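Local coordinates for protein CurF (Lyngbya majuscula, PDB 5DP2) that probably forms the cyclopropane ring during curacin A biosynthesis, as an NADP-binding domain of the enoyl reductase family, at residues A146-L150 with H151-K155; S96-K99 with V100-V104; V315-S318 with E319-V322. All coordinates share one frame; numbering follows the deposited sequence. Where two conformers were deposited one is given.

How the interactions relate
All three contacts are local, and none touches another. Interaction 1 lies on helix 140-153, close to the bound cofactor, with the side chain of Tyr148 about 8 Å from NADP. Interactions 2 and 3 belong to the same mixed sheet, one at the start of strand 103-107 and the other at the end of strand 313-317. Their centres are about 27 Å apart. Interactions 1 and 3 lie on opposite sides of the centre of the chain, about 33 Å between centres. In interaction 3 the side chain of Phe316 is about 12 Å from NADP. Interaction 2 is a surface turn in the GroES-like part, about 30 Å from interaction 1 between centres.

Interaction 1. Residues A146-L150 with H151-K155; sequences AYYGL and HNLAK
His151 N donates to Tyr147 O at 2.8 Å, an ordinary alpha-helical bond in the last turns of helix 140-153. Beyond it the helix widens into pi-type turns, in which the bonds span five residues. Leu153 N reaches Tyr148 O at 3.0 Å, and Ala154 N reaches Gly149 O at 2.9 Å. Asn152 N makes only a weak bond to Tyr147 O. At Lys155 the chain leaves helical angles with a positive phi.

One side-chain bond joins neighbours in this turn. His151 ND1 donates to Asn152 OD1 at 3.0 Å, almost straight at 177°. The amide oxygen lies in the imidazole plane, but the nitrogen stands above the plane of the amide carbonyl. The bond should limit rotation of the imidazole.

The same imidazole forms an offset stack with the Tyr147 ring. The planes are 16° apart, and the centroids are separated by 4.5 Å. Both side chains have CG anti to the backbone N (chi1 -173° for Tyr147), and this makes them run side by side in the same direction. Tyr147 OH lies over the imidazole centre, while its hydrogen-bond partner is Asp298 of helix 290-305.

Tyr148 packs against the next turn. Leu153 CG lies over one face of its ring, off-centre, in a CH-pi contact. Phe279 and Phe291 also meet this ring edge-to-face. Ala146 and Leu150 pack on Ala175, joining helix 140-153 to helix 170-181, which follows the first strand of the parallel, Rossmann-like sheet. Asn152 CB lies obliquely beside Tyr148 CD1. His151 CB sits over the centre of the Tyr147 ring, 3.9 Å from its centroid.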
loop_
_atom_site.group_PDB
_atom_site.type_symbol
_atom_site.label_atom_id
_atom_site.label_comp_id
_atom_site.label_asym_id
_atom_site.label_seq_id
_atom_site.Cartn_x
_atom_site.Cartn_y
_atom_site.Cartn_z
ATOM N N ALA A 146 1.668 6.568 -1.427
ATOM C CA ALA A 146 1.586 7.515 -2.535
ATOM C C ALA A 146 1.782 8.958 -2.060
ATOM O O ALA A 146 2.408 9.763 -2.749
ATOM C CB ALA A 146 0.289 7.342 -3.280
ATOM N N TYR A 147 1.242 9.306 -0.892
ATOM C CA TYR A 147 1.396 10.668 -0.380
ATOM C C TYR A 147 2.837 10.945 0.003
ATOM O O TYR A 147 3.399 11.999 -0.329
ATOM C CB TYR A 147 0.466 10.877 0.829
ATOM C CG TYR A 147 0.440 12.312 1.314
ATOM C CD1 TYR A 147 -0.394 13.246 0.728
ATOM C CD2 TYR A 147 1.232 12.732 2.364
ATOM C CE1 TYR A 147 -0.449 14.550 1.175
ATOM C CE2 TYR A 147 1.203 14.055 2.806
ATOM C CZ TYR A 147 0.355 14.957 2.199
ATOM O OH TYR A 147 0.287 16.277 2.622
ATOM N N TYR A 148 3.476 10.009 0.716
ATOM C CA TYR A 148 4.870 10.216 1.081
ATOM C C TYR A 148 5.730 10.408 -0.160
ATOM O O TYR A 148 6.562 11.315 -0.234
ATOM C CB TYR A 148 5.358 9.046 1.946
ATOM C CG TYR A 148 6.749 9.242 2.443
ATOM C CD1 TYR A 148 7.083 10.329 3.245
ATOM C CD2 TYR A 148 7.755 8.332 2.125
ATOM C CE1 TYR A 148 8.362 10.512 3.724
ATOM C CE2 TYR A 148 9.041 8.494 2.614
ATOM C CZ TYR A 148 9.348 9.584 3.415
ATOM O OH TYR A 148 10.630 9.764 3.899
ATOM N N GLY A 149 5.536 9.547 -1.165
ATOM C CA GLY A 149 6.332 9.661 -2.377
ATOM C C GLY A 149 6.063 10.934 -3.166
ATOM O O GLY A 149 7.000 11.619 -3.597
ATOM N N LEU A 150 4.790 11.198 -3.460
ATOM C CA LEU A 150 4.431 12.319 -4.344
ATOM C C LEU A 150 4.551 13.685 -3.671
ATOM O O LEU A 150 4.958 14.648 -4.312
ATOM C CB LEU A 150 3.029 12.151 -4.900
ATOM C CG LEU A 150 2.803 10.965 -5.854
ATOM C CD1 LEU A 150 1.333 10.795 -6.100
ATOM C CD2 LEU A 150 3.557 11.115 -7.153
ATOM N N HIS A 151 4.134 13.772 -2.408
ATOM C CA HIS A 151 4.133 15.033 -1.683
ATOM C C HIS A 151 5.446 15.248 -0.945
ATOM O O HIS A 151 6.168 16.195 -1.200
ATOM C CB HIS A 151 2.933 15.119 -0.750
ATOM C CG HIS A 151 2.900 16.348 0.103
ATOM N ND1 HIS A 151 3.463 16.397 1.361
ATOM C CD2 HIS A 151 2.353 17.565 -0.102
ATOM C CE1 HIS A 151 3.291 17.598 1.884
ATOM N NE2 HIS A 151 2.619 18.328 1.016
ATOM N N ASN A 152 5.787 14.372 0.005
ATOM C CA ASN A 152 6.934 14.653 0.859
ATOM C C ASN A 152 8.257 14.615 0.093
ATOM O O ASN A 152 9.129 15.434 0.318
ATOM C CB ASN A 152 7.018 13.691 2.047
ATOM C CG ASN A 152 5.926 13.898 3.071
ATOM O OD1 ASN A 152 4.775 14.043 2.732
ATOM N ND2 ASN A 152 6.288 13.783 4.343
ATOM N N LEU A 153 8.417 13.599 -0.765
ATOM C CA LEU A 153 9.688 13.385 -1.445
ATOM C C LEU A 153 9.778 14.139 -2.767
ATOM O O LEU A 153 10.629 15.015 -2.920
ATOM C CB LEU A 153 9.984 11.883 -1.623
ATOM C CG LEU A 153 10.098 11.088 -0.287
ATOM C CD1 LEU A 153 10.410 9.642 -0.604
ATOM C CD2 LEU A 153 11.110 11.703 0.666
ATOM N N ALA A 154 8.888 13.816 -3.702
ATOM C CA ALA A 154 8.943 14.445 -5.017
ATOM C C ALA A 154 8.409 15.869 -5.068
ATOM O O ALA A 154 8.737 16.595 -5.998
ATOM C CB ALA A 154 8.255 13.599 -6.043
ATOM N N LYS A 155 7.529 16.230 -4.137
ATOM C CA LYS A 155 6.967 17.591 -4.071
ATOM C C LYS A 155 6.288 17.979 -5.395
ATOM O O LYS A 155 6.567 19.019 -5.982
ATOM C CB LYS A 155 8.035 18.602 -3.631
ATOM C CG LYS A 155 8.641 18.245 -2.272
ATOM C CD LYS A 155 9.701 19.214 -1.819
ATOM C CE LYS A 155 10.350 18.785 -0.519
ATOM N NZ LYS A 155 11.454 19.706 -0.153
#

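Interaction 2. Residues S96-K99 with V100-V104; sequences SQWK and VGDEV
Asp102 OD2 is gripped by two donors, Lys99 N and a water. The amide Lys99 N lies 2.9 Å from Asp102 OD2 and comes from above the carboxylate plane. Water 1 donates to Asp102 OD2 at 2.6 Å. The other oxygen, Asp102 OD1, takes a salt bridge from Lys99 NZ at 2.9 Å through its syn lone pair. Water 1 also accepts from Lys99 NZ, so it links both charged groups. The lysine chain crosses the carboxylate at about a right angle and bends at its last torsion (chi4 -66°), bringing NZ back to OD1.

These bonds brace a type II beta turn from Lys99 to Asp102, which is closed by the backbone bond from Asp102 N to Lys99 O at 3.1 Å. Gly101 takes the third position with a positive phi, where a side chain would press on the carbonyl oxygen of Val100.

The Trp98 indole meets both a polar and an apolar neighbour. Asp102 OD2 stands at its edge, near the ring plane. Val104 CG1 covers one face of the six-membered ring in a CH-pi contact. Gln97 CG lies over the opposite face of the indole, on the side of NE1. Trp98 NE1 donates to Pro121 O.

The turn leads from the loop after strand 83-91 into strand 103-107. Val104 is buried and touches Val41, Val88 and Leu124, which belong to strands 39-48, 83-91 and 124-126.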
loop_
_atom_site.group_PDB
_atom_site.type_symbol
_atom_site.label_atom_id
_atom_site.label_comp_id
_atom_site.label_asym_id
_atom_site.label_seq_id
_atom_site.Cartn_x
_atom_site.Cartn_y
_atom_site.Cartn_z
ATOM N N SER A 96 -6.046 6.212 28.240
ATOM C CA SER A 96 -7.036 7.282 28.114
ATOM C C SER A 96 -7.406 7.646 26.665
ATOM O O SER A 96 -8.466 8.226 26.442
ATOM C CB SER A 96 -6.518 8.560 28.805
ATOM O OG SER A 96 -5.225 8.925 28.307
ATOM N N GLN A 97 -6.523 7.339 25.720
ATOM C CA GLN A 97 -6.639 7.839 24.338
ATOM C C GLN A 97 -7.810 7.226 23.559
ATOM O O GLN A 97 -8.329 7.825 22.628
ATOM C CB GLN A 97 -5.320 7.604 23.562
ATOM C CG GLN A 97 -5.322 8.172 22.145
ATOM C CD GLN A 97 -3.994 8.022 21.416
ATOM O OE1 GLN A 97 -2.977 7.653 22.007
ATOM N NE2 GLN A 97 -4.003 8.315 20.111
ATOM N N TRP A 98 -8.166 5.999 23.903
ATOM C CA TRP A 98 -9.186 5.234 23.199
ATOM C C TRP A 98 -10.133 4.632 24.211
ATOM O O TRP A 98 -9.748 4.392 25.367
ATOM C CB TRP A 98 -8.532 4.110 22.367
ATOM C CG TRP A 98 -7.571 4.624 21.339
ATOM C CD1 TRP A 98 -6.215 4.520 21.370
ATOM C CD2 TRP A 98 -7.893 5.316 20.131
ATOM N NE1 TRP A 98 -5.671 5.138 20.279
ATOM C CE2 TRP A 98 -6.684 5.617 19.491
ATOM C CE3 TRP A 98 -9.090 5.695 19.522
ATOM C CZ2 TRP A 98 -6.626 6.307 18.293
ATOM C CZ3 TRP A 98 -9.027 6.384 18.316
ATOM C CH2 TRP A 98 -7.809 6.668 17.720
ATOM N N LYS A 99 -11.356 4.355 23.760
ATOM C CA LYS A 99 -12.359 3.715 24.604
ATOM C C LYS A 99 -13.137 2.670 23.793
ATOM O O LYS A 99 -13.168 2.699 22.556
ATOM C CB LYS A 99 -13.290 4.765 25.198
ATOM C CG LYS A 99 -14.160 5.432 24.179
ATOM C CD LYS A 99 -14.780 6.706 24.741
ATOM C CE LYS A 99 -15.763 7.319 23.771
ATOM N NZ LYS A 99 -15.118 7.821 22.526
ATOM N N VAL A 100 -13.778 1.767 24.515
ATOM C CA VAL A 100 -14.561 0.730 23.887
ATOM C C VAL A 100 -15.587 1.341 22.926
ATOM O O VAL A 100 -16.290 2.291 23.292
ATOM C CB VAL A 100 -15.230 -0.162 24.957
ATOM C CG1 VAL A 100 -16.242 -1.109 24.344
ATOM C CG2 VAL A 100 -14.193 -0.953 25.746
ATOM N N GLY A 101 -15.644 0.805 21.710
ATOM C CA GLY A 101 -16.556 1.246 20.677
ATOM C C GLY A 101 -15.934 2.178 19.652
ATOM O O GLY A 101 -16.527 2.400 18.591
ATOM N N ASP A 102 -14.759 2.737 19.929
ATOM C CA ASP A 102 -14.107 3.588 18.952
ATOM C C ASP A 102 -13.760 2.777 17.695
ATOM O O ASP A 102 -13.296 1.652 17.780
ATOM C CB ASP A 102 -12.846 4.200 19.540
ATOM C CG ASP A 102 -13.072 5.294 20.592
ATOM O OD1 ASP A 102 -14.193 5.846 20.683
ATOM O OD2 ASP A 102 -12.071 5.641 21.275
ATOM N N GLU A 103 -13.925 3.405 16.538
ATOM C CA GLU A 103 -13.603 2.784 15.247
ATOM C C GLU A 103 -12.267 3.335 14.761
ATOM O O GLU A 103 -12.035 4.556 14.745
ATOM C CB GLU A 103 -14.718 3.038 14.240
ATOM C CG GLU A 103 -16.037 2.407 14.669
ATOM C CD GLU A 103 -17.153 2.588 13.678
ATOM O OE1 GLU A 103 -17.036 3.493 12.834
ATOM O OE2 GLU A 103 -18.116 1.809 13.755
ATOM N N VAL A 104 -11.370 2.416 14.370
ATOM C CA VAL A 104 -9.989 2.763 14.121
ATOM C C VAL A 104 -9.429 2.122 12.840
ATOM O O VAL A 104 -9.850 1.038 12.418
ATOM C CB VAL A 104 -9.092 2.358 15.327
ATOM C CG1 VAL A 104 -9.464 3.209 16.541
ATOM C CG2 VAL A 104 -9.179 0.874 15.647
HETATM O O HOH W 1 -12.095 8.043 22.374
#

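Interaction 3. Residues V315-S318 with E319-V322; sequences VFPS and EDVV
Pro317 and Ser318 meet the following residues mainly through the backbone, where strand 313-317 turns into helix 321-329. This is the first corner of a beta-alpha-beta unit completed by strand 336-340, which lies parallel to strand 313-317. Asp320 N donates to Pro317 O at 2.9 Å. Val321 N donates to Ser318 O at 3.1 Å. Each bond spans three residues, as in a 3-10 turn, and in each the donor stands well above the carbonyl plane. Ser318 O also accepts from Trp26 NE1.

Water carries the polar side-chain contact. Water 2 lies 2.7 Å from Ser318 OG, and it donates to Glu319 OE1 at 3.2 Å. Ser318 OG sits between the backbone N and the carbonyl carbon (chi1 60°), which sets it toward this water. Glu319 curls back at chi2 (-89°), which brings its carboxylate against Pro317 CB and CG.

The packing centres on the proline ring. Glu319 OE1 approaches Pro317 CB, and Asp320 OD2 approaches Pro317 CG. Both acidic side chains have two conformers, so these approaches and the water's bond to Glu319 OE1 are less certain. Phe316 lies obliquely beside Asp320 O, with CD2 4.0 Å away, and meets His327 of the helix edge-to-face.

Asp320 occupies the N-cap position, but its side chain makes no capping bond. Both direct hydrogen bonds within this corner are backbone ones, holding the successive amides of Asp320 and Val321. The acidic groups of Glu319 and Asp320 may still interact favourably with the positive end of the helix dipole, while their alternate conformers suggest a loose hold on either carboxylate.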
loop_
_atom_site.group_PDB
_atom_site.type_symbol
_atom_site.label_atom_id
_atom_site.label_comp_id
_atom_site.label_asym_id
_atom_site.label_seq_id
_atom_site.Cartn_x
_atom_site.Cartn_y
_atom_site.Cartn_z
ATOM N N VAL A 315 -14.712 -7.263 -2.310
ATOM C CA VAL A 315 -14.750 -7.898 -0.991
ATOM C C VAL A 315 -14.750 -9.421 -1.125
ATOM O O VAL A 315 -15.439 -9.998 -1.987
ATOM C CB VAL A 315 -15.990 -7.459 -0.204
ATOM C CG1 VAL A 315 -16.181 -8.249 1.088
ATOM C CG2 VAL A 315 -15.949 -5.989 0.099
ATOM N N PHE A 316 -13.971 -10.071 -0.250
ATOM C CA PHE A 316 -14.006 -11.501 -0.042
ATOM C C PHE A 316 -14.267 -11.769 1.426
ATOM O O PHE A 316 -13.656 -11.116 2.288
ATOM C CB PHE A 316 -12.645 -12.146 -0.394
ATOM C CG PHE A 316 -12.323 -12.141 -1.865
ATOM C CD1 PHE A 316 -11.873 -11.003 -2.494
ATOM C CD2 PHE A 316 -12.419 -13.294 -2.617
ATOM C CE1 PHE A 316 -11.574 -10.998 -3.849
ATOM C CE2 PHE A 316 -12.135 -13.288 -3.978
ATOM C CZ PHE A 316 -11.708 -12.142 -4.587
ATOM N N PRO A 317 -15.110 -12.746 1.764
ATOM C CA PRO A 317 -15.224 -13.139 3.169
ATOM C C PRO A 317 -13.948 -13.866 3.614
ATOM O O PRO A 317 -13.223 -14.438 2.816
ATOM C CB PRO A 317 -16.428 -14.080 3.149
ATOM C CG PRO A 317 -16.351 -14.722 1.792
ATOM C CD PRO A 317 -15.913 -13.609 0.877
ATOM N N SER A 318 -13.723 -13.892 4.930
ATOM C CA SER A 318 -12.533 -14.511 5.481
ATOM C C SER A 318 -12.349 -15.972 5.084
ATOM O O SER A 318 -11.202 -16.411 4.899
ATOM C CB SER A 318 -12.533 -14.410 7.008
ATOM O OG SER A 318 -13.669 -15.064 7.564
ATOM N N GLU A 319 -13.441 -16.718 4.928
ATOM C CA GLU A 319 -13.295 -18.112 4.526
ATOM C C GLU A 319 -12.713 -18.268 3.121
ATOM O O GLU A 319 -12.194 -19.339 2.805
ATOM C CB GLU A 319 -14.601 -18.895 4.670
ATOM C CG GLU A 319 -15.754 -18.480 3.757
ATOM C CD GLU A 319 -16.690 -17.391 4.296
ATOM O OE1 GLU A 319 -16.316 -16.664 5.250
ATOM O OE2 GLU A 319 -17.812 -17.271 3.739
ATOM N N ASP A 320 -12.779 -17.220 2.314
ATOM C CA ASP A 320 -12.259 -17.211 0.955
ATOM C C ASP A 320 -10.935 -16.464 0.851
ATOM O O ASP A 320 -10.592 -15.952 -0.215
ATOM C CB ASP A 320 -13.285 -16.592 0.003
ATOM C CG ASP A 320 -14.552 -17.391 -0.085
ATOM O OD1 ASP A 320 -14.527 -18.585 0.255
ATOM O OD2 ASP A 320 -15.569 -16.830 -0.510
ATOM N N VAL A 321 -10.155 -16.428 1.942
ATOM C CA VAL A 321 -8.912 -15.679 1.933
ATOM C C VAL A 321 -7.906 -16.193 0.886
ATOM O O VAL A 321 -7.184 -15.377 0.309
ATOM C CB VAL A 321 -8.297 -15.646 3.367
ATOM C CG1 VAL A 321 -7.877 -17.034 3.857
ATOM C CG2 VAL A 321 -7.158 -14.655 3.453
ATOM N N VAL A 322 -7.863 -17.494 0.614
ATOM C CA VAL A 322 -6.937 -17.972 -0.415
ATOM C C VAL A 322 -7.308 -17.359 -1.781
ATOM O O VAL A 322 -6.438 -16.886 -2.518
ATOM C CB VAL A 322 -6.927 -19.518 -0.481
ATOM C CG1 VAL A 322 -6.150 -20.010 -1.697
ATOM C CG2 VAL A 322 -6.307 -20.093 0.792
HETATM O O HOH W 2 -16.126 -14.112 7.167
#